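Local coordinates for protein Na Glutathione S-transferase 1 (Necator americanus, PDB 2ON7) that probably conjugates glutathione to electrophilic compounds, as a dimeric glutathione S-transferase of a human hookworm, at residues E101-F105 and L120-L125. Residues are numbered along the deposited sequence; the frame is centred on the assembly and turned at random.
Sequences EIKSF and LKKEVL
In the all-helical C-terminal domain of this glutathione S-transferase, helices 82-109 and 117-141 form an antiparallel hairpin, and F105 packs against L120, K121 and L125 near the loop connecting the helices. The axes of the two short segments approach to 8.7 Å at an angle of 166°, pairing I102 with L125 and F105 with L120. F105 buries more surface in the contact than any other residue. With CG anti to the backbone N (chi1 170°), its ring reaches across to the other helix and lies against L125. The CG of L125 sits over one face, 3.7 Å from the F105 ring centroid and 24° off the normal, a CH-pi contact, while its CD1 lies over the same face, displaced toward the rim at CE2 and CZ. Obliquely to the ring lies the backbone of the opposite helix, with F105 CD1 3.7 Å from K121 N; K121 adds its CB near CE1, while its chain bends and NZ forms a salt bridge with E118. The other methyl of L125, CD2, meets I102 CD1 at 4.1 Å, and beyond this pair I102 touches H163 and L125 touches M167, both on helix 155-168. On the more open side of the pair, V124 directs CG1 toward helix 82-109, between the carbonyl oxygen of E101 and the hydroxyl of S104. These are van der Waals contacts, and the carboxylate of E101 instead pairs with K131 farther along helix 117-141. Both helices are locally irregular: a wider pi-type turn spans 121-125, where L125 N donates a hydrogen bond to L120 O (3.1 Å), and helix 82-109 kinks at S104 and F105. Beside that kink, L120 CD1 lies in van der Waals contact with S104 O (3.9 Å), which accepts a hydrogen bond from T108 OG1.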
# COMPACT_ATOMS: atom_id res chain seq x y z
N GLU A 101 6.25 9.81 5.01
CA GLU A 101 7.26 10.51 5.82
C GLU A 101 7.59 11.89 5.27
O GLU A 101 7.73 12.85 6.04
CB GLU A 101 8.55 9.70 5.89
CG GLU A 101 8.65 8.79 7.09
CD GLU A 101 9.53 7.58 6.83
OE1 GLU A 101 9.30 6.55 7.49
OE2 GLU A 101 10.42 7.64 5.96
N ILE A 102 7.71 11.98 3.94
CA ILE A 102 8.24 13.20 3.29
C ILE A 102 7.18 14.14 2.69
O ILE A 102 7.51 15.22 2.24
CB ILE A 102 9.34 12.86 2.22
CG1 ILE A 102 8.72 12.58 0.86
CG2 ILE A 102 10.25 11.69 2.72
CD1 ILE A 102 9.74 12.41 -0.27
N LYS A 103 5.93 13.70 2.66
CA LYS A 103 4.77 14.49 2.20
C LYS A 103 4.84 16.00 2.56
O LYS A 103 4.51 16.84 1.74
CB LYS A 103 3.50 13.86 2.77
CG LYS A 103 2.25 14.13 1.98
CD LYS A 103 1.16 13.15 2.40
CE LYS A 103 -0.19 13.58 1.83
NZ LYS A 103 -0.17 13.59 0.33
N SER A 104 5.27 16.34 3.76
CA SER A 104 5.48 17.72 4.13
C SER A 104 6.66 18.44 3.43
O SER A 104 6.61 19.66 3.24
CB SER A 104 5.61 17.86 5.65
OG SER A 104 6.82 17.28 6.08
N PHE A 105 7.74 17.71 3.11
CA PHE A 105 8.80 18.32 2.32
C PHE A 105 8.37 18.58 0.87
O PHE A 105 8.48 19.70 0.38
CB PHE A 105 10.09 17.52 2.33
CG PHE A 105 11.08 18.02 1.33
CD1 PHE A 105 11.89 19.14 1.64
CD2 PHE A 105 11.16 17.47 0.05
CE1 PHE A 105 12.78 19.66 0.70
CE2 PHE A 105 12.04 17.97 -0.89
CZ PHE A 105 12.86 19.08 -0.57
N LEU A 120 12.93 21.90 6.23
CA LEU A 120 12.21 20.65 5.92
C LEU A 120 13.07 19.61 5.17
O LEU A 120 12.77 18.43 5.22
CB LEU A 120 10.86 20.92 5.21
CG LEU A 120 9.77 21.70 5.97
CD1 LEU A 120 8.79 22.38 5.01
CD2 LEU A 120 9.02 20.80 6.93
N LYS A 121 14.13 20.04 4.50
CA LYS A 121 15.10 19.10 3.94
C LYS A 121 15.85 18.38 5.04
O LYS A 121 15.84 17.15 5.08
CB LYS A 121 16.10 19.79 3.02
CG LYS A 121 17.00 18.81 2.24
CD LYS A 121 17.44 19.42 0.93
CE LYS A 121 17.82 20.88 1.12
NZ LYS A 121 18.57 21.42 -0.03
N LYS A 122 16.50 19.17 5.90
CA LYS A 122 17.23 18.67 7.07
C LYS A 122 16.43 17.71 7.95
O LYS A 122 16.84 16.56 8.12
CB LYS A 122 17.77 19.82 7.92
CG LYS A 122 19.25 20.04 7.71
CD LYS A 122 19.69 21.47 8.03
CE LYS A 122 20.57 22.01 6.90
NZ LYS A 122 19.90 21.85 5.54
N GLU A 123 15.30 18.19 8.49
CA GLU A 123 14.55 17.48 9.53
C GLU A 123 13.56 16.39 9.06
O GLU A 123 13.17 15.52 9.86
CB GLU A 123 13.85 18.50 10.46
CG GLU A 123 14.80 19.26 11.42
CD GLU A 123 14.10 20.38 12.19
OE1 GLU A 123 14.51 20.67 13.34
OE2 GLU A 123 13.14 20.98 11.65
N VAL A 124 13.19 16.41 7.78
CA VAL A 124 12.15 15.52 7.26
C VAL A 124 12.62 14.69 6.05
O VAL A 124 12.67 13.47 6.14
CB VAL A 124 10.78 16.28 7.01
CG1 VAL A 124 9.76 15.41 6.33
CG2 VAL A 124 10.20 16.82 8.34
N LEU A 125 12.99 15.33 4.94
CA LEU A 125 13.47 14.60 3.73
C LEU A 125 14.76 13.72 3.98
O LEU A 125 14.76 12.53 3.67
CB LEU A 125 13.73 15.58 2.57
CG LEU A 125 13.56 15.28 1.06
CD1 LEU A 125 14.65 16.01 0.27
CD2 LEU A 125 13.51 13.80 0.67